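Local structure of superoxide dismutase (4BR6) at residues G12-E15 with P16-A20; L81-A84 with S85-G89; N36-N39 with S40-A44. The protein probably catalyses the dismutation of superoxide to hydrogen peroxide and oxygen, using a bound manganese ion. All coordinates share one frame; numbering follows the deposited sequence.

Interaction 1: G12-E15 with P16-A20; sequences GALE and PYISA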
loop_
_atom_site.group_PDB
_atom_site.type_symbol
_atom_site.label_atom_id
_atom_site.label_comp_id
_atom_site.label_asym_id
_atom_site.label_seq_id
_atom_site.Cartn_x
_atom_site.Cartn_y
_atom_site.Cartn_z
ATOM N N GLY B 12 -17.991 -26.511 -16.680
ATOM C CA GLY B 12 -17.209 -27.710 -16.399
ATOM C C GLY B 12 -16.221 -28.123 -17.480
ATOM O O GLY B 12 -15.604 -29.187 -17.398
ATOM N N ALA B 13 -16.024 -27.263 -18.473
ATOM C CA ALA B 13 -15.208 -27.616 -19.631
ATOM C C ALA B 13 -13.717 -27.664 -19.302
ATOM O O ALA B 13 -12.931 -28.298 -20.010
ATOM C CB ALA B 13 -15.464 -26.640 -20.763
ATOM N N LEU B 14 -13.333 -27.008 -18.219
ATOM C CA LEU B 14 -11.923 -26.884 -17.862
ATOM C C LEU B 14 -11.499 -27.921 -16.837
ATOM O O LEU B 14 -10.348 -27.957 -16.417
ATOM C CB LEU B 14 -11.621 -25.482 -17.330
ATOM C CG LEU B 14 -11.991 -24.306 -18.249
ATOM C CD1 LEU B 14 -11.234 -23.044 -17.850
ATOM C CD2 LEU B 14 -11.758 -24.624 -19.724
ATOM N N GLU B 15 -12.427 -28.775 -16.442
ATOM C CA GLU B 15 -12.079 -29.901 -15.599
ATOM C C GLU B 15 -11.174 -30.838 -16.400
ATOM O O GLU B 15 -11.283 -30.902 -17.618
ATOM C CB GLU B 15 -13.338 -30.615 -15.108
ATOM C CG GLU B 15 -14.172 -29.763 -14.173
ATOM C CD GLU B 15 -15.121 -30.566 -13.308
ATOM O OE1 GLU B 15 -15.435 -31.719 -13.657
ATOM O OE2 GLU B 15 -15.559 -30.032 -12.268
ATOM N N PRO B 16 -10.258 -31.554 -15.727
ATOM C CA PRO B 16 -10.020 -31.598 -14.281
ATOM C C PRO B 16 -9.137 -30.475 -13.723
ATOM O O PRO B 16 -8.808 -30.516 -12.543
ATOM C CB PRO B 16 -9.303 -32.937 -14.104
ATOM C CG PRO B 16 -8.531 -33.108 -15.375
ATOM C CD PRO B 16 -9.355 -32.463 -16.459
ATOM N N TYR B 17 -8.760 -29.493 -14.530
ATOM C CA TYR B 17 -7.783 -28.502 -14.061
ATOM C C TYR B 17 -8.383 -27.472 -13.111
ATOM O O TYR B 17 -7.810 -27.178 -12.057
ATOM C CB TYR B 17 -7.085 -27.854 -15.252
ATOM C CG TYR B 17 -6.506 -28.929 -16.128
ATOM C CD1 TYR B 17 -5.446 -29.701 -15.695
ATOM C CD2 TYR B 17 -7.063 -29.218 -17.361
ATOM C CE1 TYR B 17 -4.930 -30.705 -16.486
ATOM C CE2 TYR B 17 -6.555 -30.217 -18.155
ATOM C CZ TYR B 17 -5.495 -30.960 -17.719
ATOM O OH TYR B 17 -4.999 -31.962 -18.533
ATOM N N ILE B 18 -9.532 -26.929 -13.487
ATOM C CA ILE B 18 -10.307 -26.088 -12.601
ATOM C C ILE B 18 -11.730 -26.657 -12.558
ATOM O O ILE B 18 -12.333 -26.887 -13.599
ATOM C CB ILE B 18 -10.343 -24.631 -13.099
ATOM C CG1 ILE B 18 -8.924 -24.086 -13.317
ATOM C CG2 ILE B 18 -11.105 -23.757 -12.107
ATOM C CD1 ILE B 18 -8.879 -22.733 -14.030
ATOM N N SER B 19 -12.259 -26.869 -11.353
ATOM C CA SER B 19 -13.563 -27.488 -11.170
ATOM C C SER B 19 -14.709 -26.595 -11.668
ATOM O O SER B 19 -14.586 -25.371 -11.733
ATOM C CB SER B 19 -13.777 -27.835 -9.697
ATOM O OG SER B 19 -13.971 -26.664 -8.939
ATOM N N ALA B 20 -15.823 -27.226 -12.019
ATOM C CA ALA B 20 -16.992 -26.524 -12.520
ATOM C C ALA B 20 -17.588 -25.628 -11.447
ATOM O O ALA B 20 -18.137 -24.562 -11.748
ATOM C CB ALA B 20 -18.027 -27.521 -12.989
HETATM O O HOH W 1 -14.321 -26.692 -15.512
#
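Glu15 reaches forward along the chain to Ala20, where OE2 accepts the backbone N-H of Ala20 at 2.8 Å in a fairly straight bond (161°). The proton arrives on the anti side of the carboxylate, somewhat out of its plane. With CG beside the backbone N (chi1 -66°) and the chain extended beyond it, the carboxylate lands on the first turn of the helix. Beside this bond, Ala20 CB presses on Gly12 CA at 3.5 Å. The second grip is on Leu14 O, which takes Tyr17 N at 2.9 Å in its carbonyl plane, on a lone pair, and Ile18 N at 3.2 Å from above that plane. A water joins Leu14 N to Ile18 O. The cis peptide before Pro16 brings the chain round, following a type I turn over Gly12-Glu15. Farther out, Leu14 and Ile18 both lean on Met23, while Ser19 OG accepts from Ile22 N. Ser19 is thus the N-cap residue of helix 20-50, and Glu15 adds a further acceptor at the same helix start. The whole forms a capped entry to the helix that carries the manganese ligand His26, whose side chain is about 6 Å from that of Ile18.

Interaction 2: L81-A84 with S85-G89; sequences LAPA and SREGG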
loop_
_atom_site.group_PDB
_atom_site.type_symbol
_atom_site.label_atom_id
_atom_site.label_comp_id
_atom_site.label_asym_id
_atom_site.label_seq_id
_atom_site.Cartn_x
_atom_site.Cartn_y
_atom_site.Cartn_z
ATOM N N LEU B 81 -8.419 -18.437 -21.152
ATOM C CA LEU B 81 -8.675 -19.794 -20.691
ATOM C C LEU B 81 -9.488 -20.513 -21.772
ATOM O O LEU B 81 -10.377 -19.920 -22.386
ATOM C CB LEU B 81 -9.460 -19.817 -19.372
ATOM C CG LEU B 81 -8.762 -19.396 -18.073
ATOM C CD1 LEU B 81 -9.741 -19.420 -16.932
ATOM C CD2 LEU B 81 -7.563 -20.282 -17.746
ATOM N N ALA B 82 -9.187 -21.784 -21.997
ATOM C CA ALA B 82 -9.942 -22.578 -22.943
ATOM C C ALA B 82 -9.793 -24.051 -22.588
ATOM O O ALA B 82 -8.799 -24.444 -21.982
ATOM C CB ALA B 82 -9.474 -22.304 -24.358
ATOM N N PRO B 83 -10.803 -24.868 -22.933
ATOM C CA PRO B 83 -10.725 -26.310 -22.666
ATOM C C PRO B 83 -9.482 -26.942 -23.270
ATOM O O PRO B 83 -9.061 -26.540 -24.348
ATOM C CB PRO B 83 -11.978 -26.866 -23.344
ATOM C CG PRO B 83 -12.489 -25.751 -24.230
ATOM C CD PRO B 83 -12.064 -24.497 -23.596
ATOM N N ALA B 84 -8.908 -27.921 -22.582
ATOM C CA ALA B 84 -7.664 -28.547 -23.027
ATOM C C ALA B 84 -7.820 -29.286 -24.354
ATOM O O ALA B 84 -6.844 -29.479 -25.073
ATOM C CB ALA B 84 -7.149 -29.497 -21.964
ATOM N N SER B 85 -9.049 -29.684 -24.680
ATOM C CA SER B 85 -9.315 -30.440 -25.903
ATOM C C SER B 85 -9.333 -29.536 -27.119
ATOM O O SER B 85 -9.441 -30.017 -28.238
ATOM C CB SER B 85 -10.657 -31.172 -25.814
ATOM O OG SER B 85 -11.753 -30.295 -26.009
ATOM N N ARG B 86 -9.237 -28.229 -26.892
ATOM C CA ARG B 86 -9.286 -27.253 -27.976
ATOM C C ARG B 86 -8.099 -26.303 -27.940
ATOM O O ARG B 86 -6.974 -26.702 -28.235
ATOM C CB ARG B 86 -10.591 -26.466 -27.924
ATOM C CG ARG B 86 -11.822 -27.295 -28.166
ATOM C CD ARG B 86 -13.026 -26.401 -28.305
ATOM N NE ARG B 86 -13.951 -26.553 -27.192
ATOM C CZ ARG B 86 -14.769 -25.602 -26.746
ATOM N NH1 ARG B 86 -14.794 -24.400 -27.300
ATOM N NH2 ARG B 86 -15.573 -25.859 -25.735
ATOM N N GLU B 87 -8.348 -25.051 -27.575
ATOM C CA GLU B 87 -7.358 -23.981 -27.748
ATOM C C GLU B 87 -6.576 -23.724 -26.463
ATOM O O GLU B 87 -5.759 -22.806 -26.389
ATOM C CB GLU B 87 -8.050 -22.690 -28.194
ATOM C CG GLU B 87 -9.382 -22.896 -28.909
ATOM C CD GLU B 87 -10.557 -22.614 -28.009
ATOM O OE1 GLU B 87 -10.935 -21.428 -27.866
ATOM O OE2 GLU B 87 -11.095 -23.579 -27.435
ATOM N N GLY B 88 -6.831 -24.549 -25.458
ATOM C CA GLY B 88 -6.206 -24.389 -24.164
ATOM C C GLY B 88 -5.036 -25.327 -24.060
ATOM O O GLY B 88 -5.044 -26.400 -24.658
ATOM N N GLY B 89 -4.019 -24.914 -23.313
ATOM C CA GLY B 89 -2.850 -25.739 -23.098
ATOM C C GLY B 89 -1.851 -25.598 -24.230
ATOM O O GLY B 89 -1.952 -24.686 -25.055
#
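Pro83 O is held by two backbone N-H groups that reach it from opposite faces of its carbonyl plane. Arg86 N lies 3.1 Å away in the straighter bond (158°), and Gly88 N donates from 3.2 Å at a more bent 138°. The first bond closes a type I turn from Pro83 to Arg86, and the second extends the loop by two residues. Close to this paired grip, Gly88 CA makes a CA-H...O contact of 3.4 Å with Ala82 O. There is little room for a side chain at Gly88, since a CB would fall on that same oxygen.

The Pro83 ring lies across the arginine: its CG sits over one face of the Arg86 guanidinium, 3.4 Å from CZ and offset toward the rim. A bend at chi3 (-112°) folds the arginine back over the proline. Glu87, bent at chi2, turns its carboxylate to the methyl of Ala82, with OE2 3.7 Å from CB. The same oxygen makes a long salt bridge of 3.8 Å to Arg86 NH1, lying well out of the guanidinium plane, so that charge alone connects the two. Without the carboxylate, as with an alanine in place of Glu87, the guanidinium would probably lose this nearby opposite charge and part of the Ala82 methyl would be uncovered.

Ala82 and Glu87 also touch Asn186, and Ala82 and Gly89 are tied by backbone bonds to Val184 and Ile185. The loop's shape therefore rests chiefly on directed backbone bonds, while its ion pair probably contributes only a diffuse attraction.

Interaction 3: N36-N39 with S40-A44; sequences NGLN and SALEA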
loop_
_atom_site.group_PDB
_atom_site.type_symbol
_atom_site.label_atom_id
_atom_site.label_comp_id
_atom_site.label_asym_id
_atom_site.label_seq_id
_atom_site.Cartn_x
_atom_site.Cartn_y
_atom_site.Cartn_z
ATOM N N ASN B 36 -21.428 -5.065 -10.871
ATOM C CA ASN B 36 -22.441 -4.249 -10.214
ATOM C C ASN B 36 -21.787 -3.100 -9.456
ATOM O O ASN B 36 -22.287 -1.962 -9.457
ATOM C CB ASN B 36 -23.281 -5.100 -9.260
ATOM C CG ASN B 36 -24.039 -6.211 -9.970
ATOM O OD1 ASN B 36 -24.351 -6.114 -11.154
ATOM N ND2 ASN B 36 -24.343 -7.268 -9.244
ATOM N N GLY B 37 -20.653 -3.408 -8.828
ATOM C CA GLY B 37 -19.918 -2.439 -8.037
ATOM C C GLY B 37 -19.370 -1.349 -8.927
ATOM O O GLY B 37 -19.347 -0.188 -8.548
ATOM N N LEU B 38 -18.950 -1.728 -10.127
ATOM C CA LEU B 38 -18.447 -0.768 -11.096
ATOM C C LEU B 38 -19.519 0.238 -11.539
ATOM O O LEU B 38 -19.311 1.444 -11.463
ATOM C CB LEU B 38 -17.876 -1.499 -12.309
ATOM C CG LEU B 38 -17.380 -0.590 -13.430
ATOM C CD1 LEU B 38 -16.371 0.455 -12.946
ATOM C CD2 LEU B 38 -16.799 -1.435 -14.521
ATOM N N ASN B 39 -20.662 -0.258 -12.004
ATOM C CA ASN B 39 -21.775 0.606 -12.381
ATOM C C ASN B 39 -22.236 1.486 -11.216
ATOM O O ASN B 39 -22.503 2.672 -11.403
ATOM C CB ASN B 39 -22.941 -0.237 -12.923
ATOM C CG ASN B 39 -22.582 -0.968 -14.209
ATOM O OD1 ASN B 39 -21.917 -0.420 -15.084
ATOM N ND2 ASN B 39 -23.008 -2.222 -14.313
ATOM N N SER B 40 -22.308 0.909 -10.014
ATOM C CA SER B 40 -22.693 1.653 -8.812
ATOM C C SER B 40 -21.720 2.792 -8.486
ATOM O O SER B 40 -22.132 3.903 -8.153
ATOM C CB SER B 40 -22.781 0.715 -7.614
ATOM O OG SER B 40 -22.811 1.450 -6.401
ATOM N N ALA B 41 -20.426 2.506 -8.590
ATOM C CA ALA B 41 -19.390 3.506 -8.373
ATOM C C ALA B 41 -19.516 4.636 -9.382
ATOM O O ALA B 41 -19.410 5.805 -9.026
ATOM C CB ALA B 41 -17.995 2.865 -8.469
ATOM N N LEU B 42 -19.730 4.284 -10.646
ATOM C CA LEU B 42 -19.810 5.275 -11.718
ATOM C C LEU B 42 -21.079 6.130 -11.630
ATOM O O LEU B 42 -21.041 7.323 -11.929
ATOM C CB LEU B 42 -19.701 4.600 -13.087
ATOM C CG LEU B 42 -18.269 4.232 -13.500
ATOM C CD1 LEU B 42 -18.271 3.416 -14.759
ATOM C CD2 LEU B 42 -17.385 5.469 -13.687
ATOM N N GLU B 43 -22.187 5.525 -11.207
ATOM C CA GLU B 43 -23.439 6.252 -10.993
ATOM C C GLU B 43 -23.305 7.219 -9.826
ATOM O O GLU B 43 -23.678 8.391 -9.919
ATOM C CB GLU B 43 -24.582 5.278 -10.710
ATOM C CG GLU B 43 -25.177 4.647 -11.954
ATOM C CD GLU B 43 -26.028 3.418 -11.671
ATOM O OE1 GLU B 43 -26.653 3.344 -10.586
ATOM O OE2 GLU B 43 -26.065 2.525 -12.548
ATOM N N ALA B 44 -22.754 6.725 -8.727
ATOM C CA ALA B 44 -22.585 7.539 -7.537
ATOM C C ALA B 44 -21.629 8.716 -7.793
ATOM O O ALA B 44 -21.805 9.793 -7.222
ATOM C CB ALA B 44 -22.099 6.685 -6.388
#
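The carboxylate of Glu43 turns its flat side to the carbonyl oxygen of Asn39, one helical turn back, with CD 3.6 Å from Asn39 O. No donor lies between these two electron-rich groups, and the aliphatic part of the glutamate, CB and CG, packs against the same oxygen. The carboxamide of Asn39 belongs to a different set of contacts: its OD1 accepts from Ala2 N, joining the start of the chain to this helix.

All of this lies within helix 20-50, the first long helix of the alpha-hairpin domain. Four successive i to i+4 bonds run through the segment, from Ser40 N to Asn36 O (2.9 Å) as far as Glu43 N to Asn39 O (2.9 Å). Each is close to straight and only moderately tilted from the carbonyl plane, as in a regular alpha helix.

On the buried side, Leu38 and Leu42 lie side by side and point the same way, meeting CD1 to CD1 at 4.0 Å. They do so from unlike torsions: Leu38 has CG anti to the backbone N (chi1 177°), whereas Leu42 has it beside the N (chi1 -79°). Both leucines pack on Leu64 of helix 61-79, the other arm of the hairpin, and Leu38 also touches His71. Across the subunit boundary Leu38 meets Phe54 of the second subunit and Leu42 meets Glu49 of that subunit, so this pair of leucines serves both the hairpin and the assembly. On another side of the helix, Ala41 CB lies 3.3 Å from Gly37 O.

Along the chain the order is interaction 1, interaction 3, interaction 2, yet in space the first and last are neighbours. Their centres are 11 Å apart and they touch, with Leu14 CD2 3.4 Å from Pro83 N and the Tyr17 ring against Ala84. The loop leading into helix 20-50 thus packs on the loop that follows helix 61-79. Interaction 3 lies farther along helix 20-50, its centre about 32 Å from that of interaction 1 and about 34 Å from that of interaction 2. The two helices, carrying the manganese ligands His26 and His74, therefore connect the two touching loops at one end with a subunit-contacting region far along the hairpin.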